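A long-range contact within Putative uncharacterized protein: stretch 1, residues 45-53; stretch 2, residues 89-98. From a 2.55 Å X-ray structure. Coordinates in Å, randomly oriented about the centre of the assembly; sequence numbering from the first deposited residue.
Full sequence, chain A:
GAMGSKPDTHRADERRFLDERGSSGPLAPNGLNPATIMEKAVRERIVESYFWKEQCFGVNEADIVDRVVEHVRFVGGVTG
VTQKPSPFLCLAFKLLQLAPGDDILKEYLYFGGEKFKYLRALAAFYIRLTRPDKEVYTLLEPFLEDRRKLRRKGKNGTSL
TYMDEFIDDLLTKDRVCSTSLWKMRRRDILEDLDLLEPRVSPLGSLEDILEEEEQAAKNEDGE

Stretch 1, residues 45-53: RIVESYFWK
Stretch 2 89-98: LCLAFKLLQL

Two helical segments far apart in sequence can be joined by side-chain packing, and residues 45-53 and 89-98 of this protein are a good example: no hydrogen bond crosses between them, yet 488 Å² of surface, both sides summed, is buried. Stretch 2 is a helix throughout, with phi/psi near -63/-41 and i to i+4 bonds such as Lys94 N to Cys90 O (2.9 Å). Stretch 1 ends one helix and begins another, interrupted at Ser49, whose phi/psi of -66/150 breaks the helical run. The register is set by Ile46 and Cys90, whose CA atoms lie 5.9 Å apart.

Arg45 stays out of reach of the partner; Arg45 NH1 forms a salt bridge with Glu48 OE1 at 3.5 Å. Ile46 (m, t) points toward stretch 2 and is buried. Ile46 CD1 lies 3.7 Å from Phe93 CB and 3.9 Å from Leu89 CG, while Ile46 CG2 meets Cys90 SG at 3.8 Å; a branched aliphatic chain can thus touch several neighbours at once. Val47 (m), directed sideways, adds a lighter contact, Val47 CG1 to Phe93 CE2 at 4.1 Å.

Ser49 (p) organises the turn. Ser49 OG donates to Ile46 O at 2.5 Å and, as N-cap, accepts from Trp52 N at 3.2 Å, so a small hydroxyl serves both helix segments. Ser49 OG also sits 3.8 Å from Cys90 SG, where cysteine, compact and m in rotamer, allows close approach. Tyr50 (t) is exposed and out of reach of stretch 2.

Phe51 (t, chi2 80°) points toward stretch 2 and presents its ring edge: Phe51 CD2 is 3.7 Å from Cys90 CB, and Phe51 CE2 is 4.2 Å from Leu91 CG. Leu91 (m, t) starts away from stretch 1, but its end comes nearer.

Trp52 (t, chi2 -95°) has the most area covered by the other stretch, 97 Å². Its CB points sideways, yet the long indole carries its end into a hole formed by Cys90, Phe93, Lys94 and Gln97. There Trp52 CH2 approaches Phe93 CD2 at 3.4 Å, Lys94 CE at 3.6 Å and Gln97 OE1 at 3.3 Å, while Trp52 CZ3 lies 3.5 Å from Cys90 O. The six-membered ring of Trp52 and the Phe93 ring (t, chi2 70°) meet obliquely, centroids 5.4 Å apart and planes at 56°. Lys94 NZ donates to Gln97 OE1 at 3.0 Å, linking two polar side chains that border the indole through carbon and oxygen. The exposed Lys53 side chain makes a weak hydrogen bond, Lys53 NZ to Val47 O at 3.4 Å.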

# COMPACT_ATOMS: atom_id res chain seq x y z
N ARG A 45 -3.13 -19.39 -10.53
CA ARG A 45 -4.55 -19.09 -10.39
C ARG A 45 -4.98 -18.02 -11.39
O ARG A 45 -6.08 -18.10 -11.96
CB ARG A 45 -4.87 -18.62 -8.97
CG ARG A 45 -4.51 -19.61 -7.87
CD ARG A 45 -5.12 -20.97 -8.12
NE ARG A 45 -6.57 -20.89 -8.24
CZ ARG A 45 -7.30 -21.67 -9.03
NH1 ARG A 45 -6.72 -22.58 -9.79
NH2 ARG A 45 -8.62 -21.52 -9.07
N ILE A 46 -4.12 -17.04 -11.61
CA ILE A 46 -4.40 -15.97 -12.56
C ILE A 46 -4.39 -16.41 -14.01
O ILE A 46 -5.36 -16.20 -14.73
CB ILE A 46 -3.39 -14.81 -12.41
CG1 ILE A 46 -3.58 -14.11 -11.07
CG2 ILE A 46 -3.56 -13.80 -13.53
CD1 ILE A 46 -2.62 -12.99 -10.87
N VAL A 47 -3.31 -17.05 -14.45
CA VAL A 47 -3.16 -17.37 -15.87
C VAL A 47 -4.19 -18.41 -16.32
O VAL A 47 -4.56 -18.46 -17.49
CB VAL A 47 -1.74 -17.87 -16.21
CG1 VAL A 47 -0.72 -16.77 -15.93
CG2 VAL A 47 -1.40 -19.13 -15.44
N GLU A 48 -4.61 -19.25 -15.39
CA GLU A 48 -5.68 -20.22 -15.64
C GLU A 48 -7.07 -19.58 -15.64
O GLU A 48 -8.02 -20.15 -16.18
CB GLU A 48 -5.59 -21.35 -14.61
CG GLU A 48 -4.39 -22.26 -14.83
CD GLU A 48 -4.01 -23.06 -13.60
OE1 GLU A 48 -4.55 -22.77 -12.50
OE2 GLU A 48 -3.18 -23.98 -13.72
N SER A 49 -7.19 -18.41 -15.03
CA SER A 49 -8.49 -17.76 -14.82
C SER A 49 -9.14 -17.34 -16.14
O SER A 49 -8.45 -17.02 -17.11
CB SER A 49 -8.37 -16.54 -13.91
OG SER A 49 -7.79 -15.45 -14.61
N TYR A 50 -10.46 -17.34 -16.14
CA TYR A 50 -11.25 -16.92 -17.29
C TYR A 50 -11.01 -15.46 -17.66
O TYR A 50 -10.93 -15.11 -18.84
CB TYR A 50 -12.73 -17.15 -17.00
CG TYR A 50 -13.67 -16.70 -18.09
CD1 TYR A 50 -13.91 -17.51 -19.19
CD2 TYR A 50 -14.32 -15.48 -18.02
CE1 TYR A 50 -14.78 -17.12 -20.18
CE2 TYR A 50 -15.19 -15.08 -19.01
CZ TYR A 50 -15.42 -15.90 -20.09
OH TYR A 50 -16.28 -15.52 -21.09
N PHE A 51 -10.92 -14.60 -16.65
CA PHE A 51 -10.74 -13.18 -16.89
C PHE A 51 -9.42 -12.90 -17.60
O PHE A 51 -9.35 -12.05 -18.48
CB PHE A 51 -10.80 -12.39 -15.59
CG PHE A 51 -10.59 -10.92 -15.79
CD1 PHE A 51 -11.63 -10.12 -16.22
CD2 PHE A 51 -9.35 -10.34 -15.56
CE1 PHE A 51 -11.44 -8.76 -16.41
CE2 PHE A 51 -9.16 -8.99 -15.74
CZ PHE A 51 -10.21 -8.19 -16.17
N TRP A 52 -8.38 -13.61 -17.20
CA TRP A 52 -7.08 -13.46 -17.84
C TRP A 52 -7.15 -13.89 -19.30
O TRP A 52 -6.68 -13.19 -20.19
CB TRP A 52 -6.02 -14.27 -17.08
CG TRP A 52 -4.67 -14.24 -17.70
CD1 TRP A 52 -4.15 -15.15 -18.57
CD2 TRP A 52 -3.64 -13.26 -17.48
NE1 TRP A 52 -2.87 -14.80 -18.91
CE2 TRP A 52 -2.53 -13.65 -18.26
CE3 TRP A 52 -3.56 -12.11 -16.70
CZ2 TRP A 52 -1.35 -12.91 -18.28
CZ3 TRP A 52 -2.38 -11.38 -16.73
CH2 TRP A 52 -1.29 -11.78 -17.51
N LYS A 53 -7.77 -15.04 -19.54
CA LYS A 53 -7.86 -15.62 -20.88
C LYS A 53 -8.72 -14.81 -21.84
O LYS A 53 -8.45 -14.77 -23.04
CB LYS A 53 -8.39 -17.05 -20.79
CG LYS A 53 -7.42 -18.04 -20.16
CD LYS A 53 -7.98 -19.45 -20.18
CE LYS A 53 -7.15 -20.39 -19.32
NZ LYS A 53 -5.79 -20.61 -19.89
N LEU A 89 -6.38 -8.00 -9.46
CA LEU A 89 -5.13 -8.73 -9.30
C LEU A 89 -4.56 -9.15 -10.65
O LEU A 89 -3.36 -9.03 -10.89
CB LEU A 89 -5.33 -9.96 -8.42
CG LEU A 89 -4.05 -10.72 -8.06
CD1 LEU A 89 -3.05 -9.79 -7.42
CD2 LEU A 89 -4.37 -11.88 -7.13
N CYS A 90 -5.43 -9.64 -11.53
CA CYS A 90 -5.02 -10.08 -12.85
C CYS A 90 -4.39 -8.94 -13.63
O CYS A 90 -3.36 -9.12 -14.29
CB CYS A 90 -6.22 -10.64 -13.63
SG CYS A 90 -6.93 -12.13 -12.92
N LEU A 91 -4.99 -7.77 -13.53
CA LEU A 91 -4.48 -6.59 -14.21
C LEU A 91 -3.16 -6.14 -13.59
O LEU A 91 -2.28 -5.65 -14.29
CB LEU A 91 -5.50 -5.46 -14.18
CG LEU A 91 -6.67 -5.70 -15.13
CD1 LEU A 91 -7.70 -4.58 -15.05
CD2 LEU A 91 -6.15 -5.84 -16.55
N ALA A 92 -3.02 -6.33 -12.28
CA ALA A 92 -1.75 -6.04 -11.63
C ALA A 92 -0.66 -6.93 -12.20
O ALA A 92 0.44 -6.47 -12.51
CB ALA A 92 -1.86 -6.22 -10.13
N PHE A 93 -0.97 -8.21 -12.36
CA PHE A 93 -0.02 -9.17 -12.90
C PHE A 93 0.34 -8.81 -14.33
O PHE A 93 1.50 -8.89 -14.73
CB PHE A 93 -0.58 -10.59 -12.83
CG PHE A 93 0.40 -11.65 -13.27
CD1 PHE A 93 1.50 -11.96 -12.49
CD2 PHE A 93 0.21 -12.34 -14.46
CE1 PHE A 93 2.40 -12.93 -12.89
CE2 PHE A 93 1.11 -13.31 -14.87
CZ PHE A 93 2.21 -13.61 -14.08
N LYS A 94 -0.67 -8.39 -15.08
CA LYS A 94 -0.44 -7.96 -16.45
C LYS A 94 0.47 -6.74 -16.50
O LYS A 94 1.30 -6.63 -17.38
CB LYS A 94 -1.76 -7.65 -17.15
CG LYS A 94 -1.60 -7.29 -18.61
CD LYS A 94 -0.69 -8.27 -19.33
CE LYS A 94 -1.49 -9.29 -20.12
NZ LYS A 94 -0.67 -9.94 -21.18
N LEU A 95 0.31 -5.84 -15.54
CA LEU A 95 1.17 -4.67 -15.45
C LEU A 95 2.60 -5.12 -15.15
O LEU A 95 3.56 -4.56 -15.69
CB LEU A 95 0.68 -3.70 -14.38
CG LEU A 95 -0.35 -2.67 -14.85
CD1 LEU A 95 -0.71 -1.74 -13.71
CD2 LEU A 95 0.16 -1.89 -16.05
N LEU A 96 2.74 -6.12 -14.30
CA LEU A 96 4.05 -6.70 -14.03
C LEU A 96 4.66 -7.23 -15.32
O LEU A 96 5.86 -7.08 -15.57
CB LEU A 96 3.95 -7.83 -13.00
CG LEU A 96 3.70 -7.42 -11.55
CD1 LEU A 96 3.53 -8.65 -10.67
CD2 LEU A 96 4.84 -6.55 -11.03
N GLN A 97 3.83 -7.85 -16.16
CA GLN A 97 4.27 -8.35 -17.46
C GLN A 97 4.72 -7.22 -18.39
O GLN A 97 5.79 -7.29 -18.99
CB GLN A 97 3.14 -9.15 -18.11
CG GLN A 97 3.59 -10.09 -19.20
CD GLN A 97 2.42 -10.79 -19.88
OE1 GLN A 97 1.36 -10.97 -19.28
NE2 GLN A 97 2.61 -11.19 -21.13
N LEU A 98 3.89 -6.19 -18.50
CA LEU A 98 4.11 -5.09 -19.42
C LEU A 98 5.24 -4.17 -18.98
O LEU A 98 5.84 -3.48 -19.81
CB LEU A 98 2.83 -4.27 -19.58
CG LEU A 98 1.61 -4.98 -20.16
CD1 LEU A 98 0.48 -3.99 -20.37
CD2 LEU A 98 1.99 -5.64 -21.48